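PDB 6A8M: FACT complex subunit SPT16 from Ashbya gossypii, which probably acts, as part of the FACT complex, as a histone chaperone that destabilises and restores nucleosomes during transcription, replication and repair. Local coordinates for residues Tyr318-Leu321 / Leu322-Glu326; Asp215-Leu218 / Ser219-Val222; Lys248-Val251 / Asn252-Asp255; Glu87-Ala90 / Gln91-Lys95. All blocks are in the same frame, centred on the assembly; numbering follows the deposited sequence.

All four contacts are local, each joining adjoining segments of the chain; none closes a long loop, and none nests in or crosses another. From the N terminus, contact 4 comes first, in the helix of a beta-alpha-beta unit of the N-terminal lobe. The other three belong to the part related to M24 peptidases: contact 2 on helix 215-224, contact 3 in the turn leading into strand 254-256, and contact 1 on helix 312-332. Contacts 2 and 3 come within about 10 Å at their nearest atoms. Contacts 1 and 4 lie on opposite sides of the chain's centre, their own centres about 52 Å apart. Contact 3 reaches towards the N-terminal lobe through Y253.

Contact 1: Tyr318-Leu321 / Leu322-Glu326; sequences YDFL and LLLQE
Four successive i to i+4 hydrogen bonds carry the α-helix from Y318-L321 into L322-E326, running from L322 N to Y318 O at one end to Q325 N to L321 O at the other. The shortest, L324 N to F320 O, measures 2.8 Å. Helix 312-332 belongs to the domain related to M24 peptidases, whose fold is known as the pita-bread fold, and here it packs on the antiparallel sheet and on helix 339-353.

Two pairs of side chains one turn apart follow the same backbone spacing. F320 is swung with CG opposite its backbone N (chi1 166°), which brings one ring face over L324, where CZ is 4.1 Å from L324 CB. A flat aromatic and a branched aliphatic suit this buried position: F320 continues onto I350 of helix 339-353, while L324 and L321 fill in against L399 and F401 of strand 394-405.

Y318 and L322 make the other pair. The tyrosine buries its ring yet needs a partner for its hydroxyl, and the OH is bonded to K436 O. Beside it, D319 forms a salt bridge with R438, as befits a charge at the partly exposed border. L323 leans back on the helix, with CG 3.4 Å from D319 O. L322 has CG beside its own backbone N (chi1 -77°), a turn that sets its branch across the tyrosine at a slant: CD1 rests 3.7 Å from Y318 CE2, and CD2 lies 3.8 Å from Y318 OH.

Contact 2: Asp215-Leu218 / Ser219-Val222; sequences DAKL and SDNV
D215 to S219, A216 to D220, K217 to N221 and L218 to V222 are joined through their backbones in the i to i+4 pattern that defines the short α-helix 215-224, part of the domain related to M24 peptidases. D220 N to A216 O is 2.9 Å, whereas V222 N to L218 O is longer, 3.3 Å.

The apolar side chains lie along the buried side. L218 reaches I262 and L203, and V222 meets L199 of helix 179-208, while the V222 CG2 methyl rests near the backbone carbonyl, 3.7 Å from L218 O. Aliphatic residues suit this side because it faces the long helix and strand 261-263.

Small polar groups fit where the helix meets nearby loops. S219 holds OG between its backbone N and carbonyl carbon (chi1 69°), folded back to 3.2 Å from A216 O, and the hydroxyl is hydrogen-bonded to S276. D215, in the first turn, likewise anchors its carboxylate on S264, while A216 is small enough to lie against S276 and E278.

Charged and amide groups lie toward the more exposed side, although N221 also touches E202. The K217 chain bends at chi2 (58°) and crosses N221 obliquely, putting CE 3.6 Å from N221 OD1. K217 NZ stands 4.3 Å from D220 OD2, too far for a salt bridge.

At that distance the lysine and D220 may still share a diffuse attraction, while directed bonds come from the backbone, from the S219 and D215 side chains and, at the helix start, from T214 OG1 to K217 N.

Contact 3: Lys248-Val251 / Asn252-Asp255; sequences KFDV and NYLD
D250 folds the chain back on itself: OD1 accepts N252 N at 3.0 Å, an Asx turn, while D250 O takes Y253 N at 3.1 Å across a type I β-turn. The turn lies in the part related to M24 peptidases, just before strand 254-256. An aspartate suits the first place of such a turn because its short carboxylate reaches an N-H two residues on. CG stands opposite the backbone N (chi1 -170°), and N252 N approaches OD1 from above the carboxylate plane, 37° out of it.

The other oxygen serves Y253. D250 OD2 lies at the edge of that ring, 3.2 Å from CE2, with carboxylate and ring planes almost perpendicular (86°). The partly positive C-H rim of the ring probably suits the carboxylate oxygen, and the turned Y253 side chain, with CG beside its own N, brings the edge there.

F249 meets L254 more lightly, CE1 being 4.2 Å from CD1 near the plane of the phenyl ring. A weak bond, L254 N to V251 O at 3.3 Å, continues the turn, and one water donates to both V251 O and L254 O.

Round about, V251 and L254 rest on L232 of helix 229-233, and F249 lies on L239 of helix 236-239. Strand 254-256 then pairs with strand 285-295, while Y253 makes a cation-pi contact with K296 and joins its OH to that of Y59 from the N-terminal lobe.

Contact 4: Glu87-Ala90 / Gln91-Lys95; sequences EGVA and QMNKK
V89 and N93 stand side by side on successive turns, pointing the same way, with V89 CG1 3.7 Å from N93 ND2. They belong to helix 79-95, the helix of the beta-alpha-beta unit formed with strands 72-77 and 101-106, and they mark its tightly packed side. Between the same two residues, the backbone bond N93 N to V89 O is short, 2.7 Å.

N93 has CG beside its own N (chi1 -82°), which lets OD1 accept I102 N of strand 101-106; an amide suits this border between helix and strand because it can bond to backbone while lying next to an aliphatic neighbour. V89 fills in against I102 and L104. M92, long and flexible, reaches F9 and F12 of helix 9-22, and its CB rests 3.4 Å from G88 O. A bend at the end of the chain brings M92 CE back to 4.0 Å from G88 O, close to a residue that has no side chain. K95 adds a salt bridge to E13 of that same helix 9-22.

The outer side is looser. E87, A90 and Q91 are exposed and meet mainly through backbone: Q91 N bonds E87 O at 3.1 Å, and Q91, extended beyond CG, touches E87 O and G88 O through CB. K94 leads away, to a salt bridge with E97.

Apolar side chains, the N93 amide and the K95-E13 salt bridge thus dock the helix, whereas polar and charged groups such as E87, Q91 and K94 are compatible with the solvent side; the two lysines in the last turn probably also suit the negative end of the helix dipole.

Contact 1: Tyr318-Leu321 / Leu322-Glu326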
loop_
_atom_site.group_PDB
_atom_site.type_symbol
_atom_site.label_atom_id
_atom_site.label_comp_id
_atom_site.label_asym_id
_atom_site.label_seq_id
_atom_site.Cartn_x
_atom_site.Cartn_y
_atom_site.Cartn_z
ATOM N N TYR A 318 16.973 -22.140 -0.871
ATOM C CA TYR A 318 17.125 -20.694 -0.970
ATOM C C TYR A 318 17.652 -20.296 -2.342
ATOM O O TYR A 318 17.221 -19.289 -2.911
ATOM C CB TYR A 318 18.036 -20.145 0.126
ATOM C CG TYR A 318 18.150 -18.642 -0.005
ATOM C CD1 TYR A 318 17.167 -17.811 0.506
ATOM C CD2 TYR A 318 19.195 -18.060 -0.708
ATOM C CE1 TYR A 318 17.241 -16.424 0.355
ATOM C CE2 TYR A 318 19.284 -16.670 -0.859
ATOM C CZ TYR A 318 18.295 -15.865 -0.321
ATOM O OH TYR A 318 18.345 -14.494 -0.466
ATOM N N ASP A 319 18.594 -21.067 -2.885
ATOM C CA ASP A 319 19.065 -20.790 -4.240
ATOM C C ASP A 319 17.917 -20.837 -5.230
ATOM O O ASP A 319 17.818 -19.984 -6.122
ATOM C CB ASP A 319 20.146 -21.792 -4.649
ATOM C CG ASP A 319 21.453 -21.587 -3.906
ATOM O OD1 ASP A 319 21.659 -20.483 -3.344
ATOM O OD2 ASP A 319 22.274 -22.533 -3.909
ATOM N N PHE A 320 17.055 -21.847 -5.102
ATOM C CA PHE A 320 15.880 -21.949 -5.962
ATOM C C PHE A 320 14.948 -20.760 -5.784
ATOM O O PHE A 320 14.433 -20.217 -6.766
ATOM C CB PHE A 320 15.122 -23.247 -5.684
ATOM C CG PHE A 320 13.755 -23.248 -6.289
ATOM C CD1 PHE A 320 13.606 -23.475 -7.638
ATOM C CD2 PHE A 320 12.631 -22.931 -5.522
ATOM C CE1 PHE A 320 12.354 -23.447 -8.218
ATOM C CE2 PHE A 320 11.379 -22.887 -6.097
ATOM C CZ PHE A 320 11.241 -23.140 -7.437
ATOM N N LEU A 321 14.702 -20.348 -4.533
ATOM C CA LEU A 321 13.820 -19.212 -4.281
ATOM C C LEU A 321 14.289 -17.974 -5.035
ATOM O O LEU A 321 13.473 -17.244 -5.611
ATOM C CB LEU A 321 13.750 -18.936 -2.776
ATOM C CG LEU A 321 12.934 -17.752 -2.280
ATOM C CD1 LEU A 321 11.464 -17.966 -2.608
ATOM C CD2 LEU A 321 13.141 -17.605 -0.776
ATOM N N LEU A 322 15.608 -17.742 -5.077
ATOM C CA LEU A 322 16.139 -16.627 -5.861
ATOM C C LEU A 322 15.810 -16.767 -7.339
ATOM O O LEU A 322 15.425 -15.786 -7.993
ATOM C CB LEU A 322 17.654 -16.532 -5.697
ATOM C CG LEU A 322 18.192 -15.923 -4.418
ATOM C CD1 LEU A 322 19.729 -16.005 -4.443
ATOM C CD2 LEU A 322 17.708 -14.479 -4.252
ATOM N N LEU A 323 16.003 -17.971 -7.888
ATOM C CA LEU A 323 15.717 -18.228 -9.298
ATOM C C LEU A 323 14.241 -18.047 -9.601
ATOM O O LEU A 323 13.877 -17.542 -10.667
ATOM C CB LEU A 323 16.163 -19.646 -9.670
ATOM C CG LEU A 323 17.674 -19.890 -9.562
ATOM C CD1 LEU A 323 18.041 -21.312 -9.896
ATOM C CD2 LEU A 323 18.405 -18.919 -10.487
ATOM N N LEU A 324 13.376 -18.445 -8.668
ATOM C CA LEU A 324 11.936 -18.284 -8.861
ATOM C C LEU A 324 11.543 -16.813 -8.889
ATOM O O LEU A 324 10.745 -16.384 -9.736
ATOM C CB LEU A 324 11.183 -19.026 -7.752
ATOM C CG LEU A 324 9.670 -18.780 -7.708
ATOM C CD1 LEU A 324 9.053 -19.351 -8.998
ATOM C CD2 LEU A 324 9.050 -19.449 -6.498
ATOM N N GLN A 325 12.072 -16.023 -7.953
ATOM C CA GLN A 325 11.771 -14.595 -7.970
ATOM C C GLN A 325 12.224 -13.970 -9.280
ATOM O O GLN A 325 11.506 -13.161 -9.877
ATOM C CB GLN A 325 12.441 -13.883 -6.787
ATOM C CG GLN A 325 11.907 -12.447 -6.637
ATOM C CD GLN A 325 12.817 -11.523 -5.855
ATOM O OE1 GLN A 325 14.030 -11.456 -6.104
ATOM N NE2 GLN A 325 12.230 -10.775 -4.927
ATOM N N GLU A 326 13.410 -14.351 -9.744
ATOM C CA GLU A 326 13.911 -13.837 -11.013
ATOM C C GLU A 326 12.982 -14.209 -12.164
ATOM O O GLU A 326 12.702 -13.378 -13.037
ATOM C CB GLU A 326 15.326 -14.364 -11.257
ATOM C CG GLU A 326 15.910 -13.991 -12.612
ATOM C CD GLU A 326 16.205 -12.507 -12.741
ATOM O OE1 GLU A 326 16.516 -11.863 -11.719
ATOM O OE2 GLU A 326 16.118 -11.982 -13.871
#

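Contact 2: Asp215-Leu218 / Ser219-Val222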
loop_
_atom_site.group_PDB
_atom_site.type_symbol
_atom_site.label_atom_id
_atom_site.label_comp_id
_atom_site.label_asym_id
_atom_site.label_seq_id
_atom_site.Cartn_x
_atom_site.Cartn_y
_atom_site.Cartn_z
ATOM N N ASP A 215 11.529 -12.845 18.976
ATOM C CA ASP A 215 11.412 -12.237 17.659
ATOM C C ASP A 215 10.730 -10.869 17.736
ATOM O O ASP A 215 11.153 -9.914 17.074
ATOM C CB ASP A 215 10.612 -13.160 16.737
ATOM C CG ASP A 215 11.377 -14.402 16.338
ATOM O OD1 ASP A 215 12.600 -14.465 16.562
ATOM O OD2 ASP A 215 10.720 -15.328 15.825
ATOM N N ALA A 216 9.677 -10.760 18.550
ATOM C CA ALA A 216 8.899 -9.527 18.603
ATOM C C ALA A 216 9.674 -8.404 19.291
ATOM O O ALA A 216 9.571 -7.239 18.891
ATOM C CB ALA A 216 7.562 -9.787 19.304
ATOM N N LYS A 217 10.468 -8.728 20.306
ATOM C CA LYS A 217 11.314 -7.709 20.929
ATOM C C LYS A 217 12.366 -7.194 19.952
ATOM O O LYS A 217 12.614 -5.981 19.868
ATOM C CB LYS A 217 11.986 -8.284 22.172
ATOM C CG LYS A 217 12.912 -7.316 22.887
ATOM C CD LYS A 217 12.164 -6.068 23.310
ATOM C CE LYS A 217 13.106 -5.102 24.013
ATOM N NZ LYS A 217 12.495 -3.768 24.182
ATOM N N LEU A 218 12.985 -8.103 19.196
ATOM C CA LEU A 218 13.969 -7.693 18.204
ATOM C C LEU A 218 13.343 -6.809 17.128
ATOM O O LEU A 218 13.922 -5.785 16.752
ATOM C CB LEU A 218 14.607 -8.935 17.584
ATOM C CG LEU A 218 15.670 -8.713 16.516
ATOM C CD1 LEU A 218 16.834 -7.922 17.093
ATOM C CD2 LEU A 218 16.140 -10.060 15.970
ATOM N N SER A 219 12.169 -7.183 16.608
ATOM C CA SER A 219 11.588 -6.352 15.557
ATOM C C SER A 219 11.131 -5.021 16.126
ATOM O O SER A 219 11.176 -4.005 15.429
ATOM C CB SER A 219 10.431 -7.063 14.843
ATOM O OG SER A 219 9.291 -7.227 15.675
ATOM N N ASP A 220 10.722 -5.005 17.404
ATOM C CA ASP A 220 10.358 -3.734 18.020
ATOM C C ASP A 220 11.571 -2.819 18.113
ATOM O O ASP A 220 11.457 -1.600 17.930
ATOM C CB ASP A 220 9.754 -3.981 19.406
ATOM C CG ASP A 220 9.345 -2.698 20.107
ATOM O OD1 ASP A 220 8.302 -2.144 19.744
ATOM O OD2 ASP A 220 10.055 -2.257 21.029
ATOM N N ASN A 221 12.746 -3.386 18.419
ATOM C CA ASN A 221 13.957 -2.571 18.484
ATOM C C ASN A 221 14.198 -1.852 17.161
ATOM O O ASN A 221 14.454 -0.640 17.128
ATOM C CB ASN A 221 15.158 -3.449 18.827
ATOM C CG ASN A 221 15.130 -3.951 20.256
ATOM O OD1 ASN A 221 14.299 -3.525 21.055
ATOM N ND2 ASN A 221 16.051 -4.846 20.587
ATOM N N VAL A 222 14.133 -2.602 16.062
ATOM C CA VAL A 222 14.289 -2.031 14.726
ATOM C C VAL A 222 13.211 -0.993 14.458
ATOM O O VAL A 222 13.496 0.102 13.958
ATOM C CB VAL A 222 14.257 -3.145 13.671
ATOM C CG1 VAL A 222 14.191 -2.542 12.280
ATOM C CG2 VAL A 222 15.467 -4.047 13.831
#

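Contact 3: Lys248-Val251 / Asn252-Asp255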
loop_
_atom_site.group_PDB
_atom_site.type_symbol
_atom_site.label_atom_id
_atom_site.label_comp_id
_atom_site.label_asym_id
_atom_site.label_seq_id
_atom_site.Cartn_x
_atom_site.Cartn_y
_atom_site.Cartn_z
ATOM N N LYS A 248 13.226 17.916 -2.022
ATOM C CA LYS A 248 14.237 17.326 -1.161
ATOM C C LYS A 248 13.593 16.294 -0.242
ATOM O O LYS A 248 12.385 16.320 -0.005
ATOM C CB LYS A 248 14.935 18.395 -0.312
ATOM N N PHE A 249 14.415 15.394 0.295
ATOM C CA PHE A 249 13.915 14.436 1.277
ATOM C C PHE A 249 13.451 15.171 2.530
ATOM O O PHE A 249 14.161 16.037 3.054
ATOM C CB PHE A 249 15.001 13.418 1.628
ATOM C CG PHE A 249 14.599 12.439 2.719
ATOM C CD1 PHE A 249 13.515 11.601 2.556
ATOM C CD2 PHE A 249 15.330 12.353 3.892
ATOM C CE1 PHE A 249 13.133 10.701 3.554
ATOM C CE2 PHE A 249 14.975 11.446 4.891
ATOM C CZ PHE A 249 13.884 10.626 4.732
ATOM N N ASP A 250 12.259 14.823 3.015
ATOM C CA ASP A 250 11.674 15.422 4.214
ATOM C C ASP A 250 11.432 14.304 5.221
ATOM O O ASP A 250 10.587 13.436 4.981
ATOM C CB ASP A 250 10.370 16.146 3.871
ATOM C CG ASP A 250 9.833 16.997 5.020
ATOM O OD1 ASP A 250 10.145 16.718 6.201
ATOM O OD2 ASP A 250 9.085 17.961 4.729
ATOM N N VAL A 251 12.157 14.337 6.347
ATOM C CA VAL A 251 12.075 13.256 7.333
ATOM C C VAL A 251 10.668 13.112 7.886
ATOM O O VAL A 251 10.284 12.026 8.346
ATOM C CB VAL A 251 13.079 13.473 8.487
ATOM C CG1 VAL A 251 14.536 13.424 7.995
ATOM C CG2 VAL A 251 12.776 14.782 9.202
ATOM N N ASN A 252 9.884 14.196 7.871
ATOM C CA ASN A 252 8.545 14.186 8.445
ATOM C C ASN A 252 7.553 13.358 7.641
ATOM O O ASN A 252 6.461 13.085 8.143
ATOM C CB ASN A 252 8.005 15.611 8.569
ATOM C CG ASN A 252 8.673 16.394 9.676
ATOM O OD1 ASN A 252 9.207 15.823 10.625
ATOM N ND2 ASN A 252 8.650 17.717 9.555
ATOM N N TYR A 253 7.895 12.955 6.418
ATOM C CA TYR A 253 6.996 12.152 5.596
ATOM C C TYR A 253 7.431 10.696 5.474
ATOM O O TYR A 253 6.901 9.979 4.620
ATOM C CB TYR A 253 6.872 12.760 4.204
ATOM C CG TYR A 253 6.200 14.105 4.185
ATOM C CD1 TYR A 253 4.816 14.207 4.152
ATOM C CD2 TYR A 253 6.945 15.271 4.160
ATOM C CE1 TYR A 253 4.192 15.443 4.111
ATOM C CE2 TYR A 253 6.336 16.511 4.132
ATOM C CZ TYR A 253 4.962 16.596 4.109
ATOM O OH TYR A 253 4.354 17.831 4.073
ATOM N N LEU A 254 8.402 10.255 6.267
ATOM C CA LEU A 254 8.815 8.854 6.296
ATOM C C LEU A 254 8.154 8.164 7.487
ATOM O O LEU A 254 8.162 8.705 8.601
ATOM C CB LEU A 254 10.339 8.743 6.388
ATOM C CG LEU A 254 10.887 7.359 6.059
ATOM C CD1 LEU A 254 11.037 7.212 4.559
ATOM C CD2 LEU A 254 12.218 7.125 6.778
ATOM N N ASP A 255 7.577 6.982 7.252
ATOM C CA ASP A 255 6.933 6.218 8.318
ATOM C C ASP A 255 7.019 4.727 7.972
ATOM O O ASP A 255 7.449 4.344 6.886
ATOM C CB ASP A 255 5.475 6.689 8.505
ATOM C CG ASP A 255 4.874 6.294 9.857
ATOM O OD1 ASP A 255 5.569 5.691 10.699
ATOM O OD2 ASP A 255 3.682 6.616 10.067
HETATM O O HOH W 1 9.369 10.581 10.261
#

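Contact 4: Glu87-Ala90 / Gln91-Lys95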
loop_
_atom_site.group_PDB
_atom_site.type_symbol
_atom_site.label_atom_id
_atom_site.label_comp_id
_atom_site.label_asym_id
_atom_site.label_seq_id
_atom_site.Cartn_x
_atom_site.Cartn_y
_atom_site.Cartn_z
ATOM N N GLU A 87 -7.697 28.963 -3.787
ATOM C CA GLU A 87 -7.046 29.556 -4.952
ATOM C C GLU A 87 -6.937 28.558 -6.100
ATOM O O GLU A 87 -7.218 28.905 -7.252
ATOM C CB GLU A 87 -5.669 30.088 -4.582
ATOM C CG GLU A 87 -4.910 30.560 -5.781
ATOM C CD GLU A 87 -3.713 31.406 -5.419
ATOM O OE1 GLU A 87 -2.864 31.611 -6.316
ATOM O OE2 GLU A 87 -3.631 31.867 -4.253
ATOM N N GLY A 88 -6.554 27.313 -5.812
ATOM C CA GLY A 88 -6.413 26.335 -6.883
ATOM C C GLY A 88 -7.747 25.948 -7.493
ATOM O O GLY A 88 -7.851 25.729 -8.703
ATOM N N VAL A 89 -8.783 25.855 -6.659
ATOM C CA VAL A 89 -10.125 25.556 -7.144
ATOM C C VAL A 89 -10.653 26.675 -8.029
ATOM O O VAL A 89 -11.266 26.416 -9.072
ATOM C CB VAL A 89 -11.058 25.287 -5.951
ATOM C CG1 VAL A 89 -12.516 25.301 -6.398
ATOM C CG2 VAL A 89 -10.678 23.958 -5.295
ATOM N N ALA A 90 -10.434 27.937 -7.634
ATOM C CA ALA A 90 -10.909 29.047 -8.450
ATOM C C ALA A 90 -10.228 29.040 -9.809
ATOM O O ALA A 90 -10.868 29.295 -10.834
ATOM C CB ALA A 90 -10.668 30.384 -7.742
ATOM N N GLN A 91 -8.926 28.742 -9.831
ATOM C CA GLN A 91 -8.194 28.663 -11.090
ATOM C C GLN A 91 -8.696 27.508 -11.945
ATOM O O GLN A 91 -8.897 27.663 -13.153
ATOM C CB GLN A 91 -6.699 28.521 -10.811
ATOM C CG GLN A 91 -5.856 28.129 -12.018
ATOM C CD GLN A 91 -4.365 28.304 -11.760
ATOM O OE1 GLN A 91 -3.964 28.874 -10.740
ATOM N NE2 GLN A 91 -3.538 27.816 -12.683
ATOM N N MET A 92 -8.890 26.334 -11.331
ATOM C CA MET A 92 -9.431 25.201 -12.066
ATOM C C MET A 92 -10.824 25.516 -12.594
ATOM O O MET A 92 -11.132 25.235 -13.755
ATOM C CB MET A 92 -9.448 23.971 -11.162
ATOM C CG MET A 92 -9.703 22.657 -11.882
ATOM S SD MET A 92 -9.429 21.247 -10.791
ATOM C CE MET A 92 -8.191 21.918 -9.720
ATOM N N ASN A 93 -11.672 26.129 -11.762
ATOM C CA ASN A 93 -13.024 26.456 -12.201
ATOM C C ASN A 93 -13.018 27.397 -13.398
ATOM O O ASN A 93 -13.853 27.269 -14.303
ATOM C CB ASN A 93 -13.816 27.078 -11.057
ATOM C CG ASN A 93 -14.382 26.050 -10.124
ATOM O OD1 ASN A 93 -14.368 24.853 -10.418
ATOM N ND2 ASN A 93 -14.897 26.509 -8.978
ATOM N N LYS A 94 -12.111 28.375 -13.406
ATOM C CA LYS A 94 -12.082 29.304 -14.528
ATOM C C LYS A 94 -11.744 28.574 -15.820
ATOM O O LYS A 94 -12.346 28.835 -16.867
ATOM C CB LYS A 94 -11.086 30.432 -14.262
ATOM C CG LYS A 94 -10.907 31.367 -15.446
ATOM C CD LYS A 94 -12.224 32.022 -15.883
ATOM C CE LYS A 94 -12.637 33.156 -14.950
ATOM N NZ LYS A 94 -13.846 33.874 -15.450
ATOM N N LYS A 95 -10.813 27.628 -15.756
ATOM C CA LYS A 95 -10.441 26.881 -16.955
ATOM C C LYS A 95 -11.570 25.973 -17.421
ATOM O O LYS A 95 -11.848 25.888 -18.623
ATOM C CB LYS A 95 -9.185 26.054 -16.693
ATOM C CG LYS A 95 -8.776 25.236 -17.892
ATOM C CD LYS A 95 -7.322 24.849 -17.829
ATOM C CE LYS A 95 -7.103 23.787 -16.796
ATOM N NZ LYS A 95 -5.968 22.906 -17.204
#